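Local coordinates for protein phenylacetate-CoA oxygenase subunit PaaB (Ralstonia eutropha JMP134, PDB 3EGR) that probably serves as a small, non-catalytic subunit of the multicomponent oxygenase that attacks the aromatic ring of phenylacetyl-CoA during phenylacetate degradation, at residues Pro8-Phe13 / Leu28-Ala33. Sequence-based numbering, arbitrary orientation.
Sequences PLWEVF and LHATDA
The indole of Trp10 carries Asp32 O over one face, offset toward the rim, and Leu28 O in plane at its edge; the His29 imidazole takes the methyl CD1 of Leu9 over one face, a CH-pi contact 3.6 Å from CD1 to the ring centroid. Both rings sit at the open end of an antiparallel beta hairpin, strands 9-15 and 23-29, where the chain leaves the sheet for helix 33-45. Trp10 and Leu28 form a hydrogen-bonded pair, with Trp10 N 2.8 Å from Leu28 O and Leu28 N donating in return to Trp10 O; Leu9 and His29 form the adjoining non-hydrogen-bonded pair. Past the last strand residue, Ala30 N still donates a hydrogen bond to Pro8 O, nearly along the C=O axis. Trp10 and Leu28 share the helix-side face of the sheet with Val12, whose CG2 meets Leu28 CG at 4.0 Å. With CG beside its own backbone N (chi1 -58°), the indole packs against the strand-to-helix turn, its benzo atom CZ3 touching Ala33 CB at 3.7 Å in the first helical turn. Asp32 caps that helix through OD1 to Gln35 N. On the other face, His29 NE2 makes a weak hydrogen bond to Glu6 of the second subunit. Trp10 NE1 donates to Ala30 O at 3.0 Å, with the oxygen near the indole plane but the nitrogen 44° out of the carbonyl plane.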
ATOM      1  N   PRO A   8      -3.513 -10.141  -7.770  1.00 23.73           N
ATOM      2  CA  PRO A   8      -3.991  -9.857  -6.430  1.00 23.64           C
ATOM      3  C   PRO A   8      -5.409  -9.265  -6.406  1.00 23.84           C
ATOM      4  O   PRO A   8      -5.948  -8.864  -7.456  1.00 22.84           O
ATOM      5  CB  PRO A   8      -2.966  -8.842  -5.913  1.00 23.76           C
ATOM      6  CG  PRO A   8      -2.424  -8.205  -7.136  1.00 23.75           C
ATOM      7  CD  PRO A   8      -2.372  -9.290  -8.145  1.00 23.39           C
ATOM      8  N   LEU A   9      -5.983  -9.230  -5.200  1.00 22.36           N
ATOM      9  CA  LEU A   9      -7.340  -8.747  -4.965  1.00 21.44           C
ATOM     10  C   LEU A   9      -7.334  -7.232  -4.776  1.00 22.30           C
ATOM     11  O   LEU A   9      -6.436  -6.685  -4.131  1.00 24.87           O
ATOM     12  CB  LEU A   9      -7.944  -9.431  -3.728  1.00 18.97           C
ATOM     13  CG  LEU A   9      -9.438  -9.152  -3.474  1.00 18.85           C
ATOM     14  CD1 LEU A   9     -10.292  -9.922  -4.528  1.00 16.54           C
ATOM     15  CD2 LEU A   9      -9.831  -9.511  -2.049  1.00 11.83           C
ATOM     16  N   TRP A  10      -8.332  -6.568  -5.360  1.00 22.88           N
ATOM     17  CA  TRP A  10      -8.509  -5.109  -5.284  1.00 21.34           C
ATOM     18  C   TRP A  10      -9.906  -4.817  -4.792  1.00 21.83           C
ATOM     19  O   TRP A  10     -10.855  -5.510  -5.157  1.00 22.65           O
ATOM     20  CB  TRP A  10      -8.323  -4.456  -6.660  1.00 21.53           C
ATOM     21  CG  TRP A  10      -6.968  -4.747  -7.256  1.00 22.54           C
ATOM     22  CD1 TRP A  10      -6.578  -5.917  -7.824  1.00 23.66           C
ATOM     23  CD2 TRP A  10      -5.828  -3.874  -7.312  1.00 21.52           C
ATOM     24  NE1 TRP A  10      -5.278  -5.833  -8.225  1.00 24.52           N
ATOM     25  CE2 TRP A  10      -4.789  -4.591  -7.917  1.00 22.32           C
ATOM     26  CE3 TRP A  10      -5.590  -2.554  -6.914  1.00 23.14           C
ATOM     27  CZ2 TRP A  10      -3.520  -4.042  -8.137  1.00 21.17           C
ATOM     28  CZ3 TRP A  10      -4.312  -2.007  -7.132  1.00 22.60           C
ATOM     29  CH2 TRP A  10      -3.309  -2.750  -7.747  1.00 21.49           C
ATOM     30  N   GLU A  11     -10.038  -3.820  -3.933  1.00 23.08           N
ATOM     31  CA  GLU A  11     -11.357  -3.337  -3.570  1.00 24.33           C
ATOM     32  C   GLU A  11     -11.687  -2.137  -4.447  1.00 25.14           C
ATOM     33  O   GLU A  11     -10.812  -1.309  -4.755  1.00 25.03           O
ATOM     34  CB  GLU A  11     -11.424  -2.965  -2.092  1.00 26.26           C
ATOM     35  CG  GLU A  11     -11.119  -4.113  -1.133  1.00 25.92           C
ATOM     36  CD  GLU A  11     -11.994  -5.319  -1.349  1.00 26.84           C
ATOM     37  OE1 GLU A  11     -13.163  -5.175  -1.773  1.00 28.34           O
ATOM     38  OE2 GLU A  11     -11.515  -6.430  -1.075  1.00 28.30           O
ATOM     39  N   VAL A  12     -12.952  -2.062  -4.852  1.00 24.36           N
ATOM     40  CA  VAL A  12     -13.416  -1.051  -5.781  1.00 23.78           C
ATOM     41  C   VAL A  12     -14.431  -0.146  -5.081  1.00 24.68           C
ATOM     42  O   VAL A  12     -15.398  -0.625  -4.485  1.00 26.19           O
ATOM     43  CB  VAL A  12     -14.094  -1.724  -6.993  1.00 22.48           C
ATOM     44  CG1 VAL A  12     -14.664  -0.692  -7.966  1.00 20.67           C
ATOM     45  CG2 VAL A  12     -13.113  -2.637  -7.692  1.00 21.80           C
ATOM     46  N   PHE A  13     -14.217   1.161  -5.181  1.00 24.95           N
ATOM     47  CA  PHE A  13     -15.139   2.154  -4.639  1.00 23.56           C
ATOM     48  C   PHE A  13     -15.530   3.076  -5.773  1.00 23.27           C
ATOM     49  O   PHE A  13     -14.658   3.518  -6.522  1.00 22.46           O
ATOM     50  CB  PHE A  13     -14.471   2.979  -3.532  1.00 23.65           C
ATOM     51  CG  PHE A  13     -13.848   2.147  -2.440  1.00 23.99           C
ATOM     52  CD1 PHE A  13     -12.601   1.572  -2.611  1.00 24.40           C
ATOM     53  CD2 PHE A  13     -14.502   1.945  -1.242  1.00 24.72           C
ATOM     54  CE1 PHE A  13     -12.029   0.809  -1.616  1.00 24.35           C
ATOM     55  CE2 PHE A  13     -13.930   1.177  -0.245  1.00 24.81           C
ATOM     56  CZ  PHE A  13     -12.697   0.610  -0.438  1.00 24.57           C
ATOM     57  N   LEU A  28     -12.297  -7.300  -7.161  1.00 24.68           N
ATOM     58  CA  LEU A  28     -11.897  -8.029  -8.345  1.00 23.26           C
ATOM     59  C   LEU A  28     -10.399  -8.320  -8.313  1.00 23.35           C
ATOM     60  O   LEU A  28      -9.654  -7.668  -7.586  1.00 24.74           O
ATOM     61  CB  LEU A  28     -12.300  -7.270  -9.621  1.00 24.22           C
ATOM     62  CG  LEU A  28     -11.875  -5.811  -9.768  1.00 25.22           C
ATOM     63  CD1 LEU A  28     -10.359  -5.706  -9.872  1.00 22.58           C
ATOM     64  CD2 LEU A  28     -12.566  -5.172 -10.983  1.00 24.81           C
ATOM     65  N   HIS A  29      -9.973  -9.322  -9.077  1.00 21.17           N
ATOM     66  CA  HIS A  29      -8.560  -9.643  -9.207  1.00 21.03           C
ATOM     67  C   HIS A  29      -7.994  -9.072 -10.486  1.00 20.75           C
ATOM     68  O   HIS A  29      -8.596  -9.228 -11.554  1.00 20.44           O
ATOM     69  CB  HIS A  29      -8.345 -11.151  -9.205  1.00 22.05           C
ATOM     70  CG  HIS A  29      -8.701 -11.808  -7.909  1.00 21.18           C
ATOM     71  ND1 HIS A  29      -9.974 -12.252  -7.630  1.00 21.06           N
ATOM     72  CD2 HIS A  29      -7.958 -12.078  -6.813  1.00 20.87           C
ATOM     73  CE1 HIS A  29      -9.995 -12.782  -6.421  1.00 21.82           C
ATOM     74  NE2 HIS A  29      -8.788 -12.677  -5.898  1.00 21.11           N
ATOM     75  N   ALA A  30      -6.829  -8.428 -10.375  1.00 20.81           N
ATOM     76  CA  ALA A  30      -6.186  -7.761 -11.522  1.00 19.93           C
ATOM     77  C   ALA A  30      -4.684  -7.700 -11.334  1.00 18.50           C
ATOM     78  O   ALA A  30      -4.191  -7.735 -10.211  1.00 18.94           O
ATOM     79  CB  ALA A  30      -6.749  -6.358 -11.723  1.00 19.44           C
ATOM     80  N   THR A  31      -3.947  -7.614 -12.433  1.00 18.74           N
ATOM     81  CA  THR A  31      -2.485  -7.632 -12.344  1.00 18.61           C
ATOM     82  C   THR A  31      -1.920  -6.297 -11.862  1.00 19.63           C
ATOM     83  O   THR A  31      -0.864  -6.278 -11.301  1.00 21.15           O
ATOM     84  CB  THR A  31      -1.823  -8.024 -13.660  1.00 17.34           C
ATOM     85  OG1 THR A  31      -2.146  -7.046 -14.647  1.00 16.77           O
ATOM     86  CG2 THR A  31      -2.276  -9.430 -14.116  1.00 15.34           C
ATOM     87  N   ASP A  32      -2.613  -5.184 -12.057  1.00 21.12           N
ATOM     88  CA  ASP A  32      -2.130  -3.911 -11.517  1.00 20.46           C
ATOM     89  C   ASP A  32      -3.251  -2.897 -11.409  1.00 20.50           C
ATOM     90  O   ASP A  32      -4.402  -3.180 -11.807  1.00 20.94           O
ATOM     91  CB  ASP A  32      -0.992  -3.362 -12.375  1.00 21.61           C
ATOM     92  CG  ASP A  32      -1.342  -3.294 -13.829  1.00 23.59           C
ATOM     93  OD1 ASP A  32      -2.374  -2.692 -14.213  1.00 24.75           O
ATOM     94  OD2 ASP A  32      -0.568  -3.861 -14.605  1.00 27.99           O
ATOM     95  N   ALA A  33      -2.926  -1.719 -10.880  1.00 18.50           N
ATOM     96  CA  ALA A  33      -3.954  -0.738 -10.569  1.00 19.25           C
ATOM     97  C   ALA A  33      -4.676  -0.272 -11.838  1.00 19.85           C
ATOM     98  O   ALA A  33      -5.890  -0.060 -11.833  1.00 19.98           O
ATOM     99  CB  ALA A  33      -3.377   0.440  -9.792  1.00 16.09           C
TER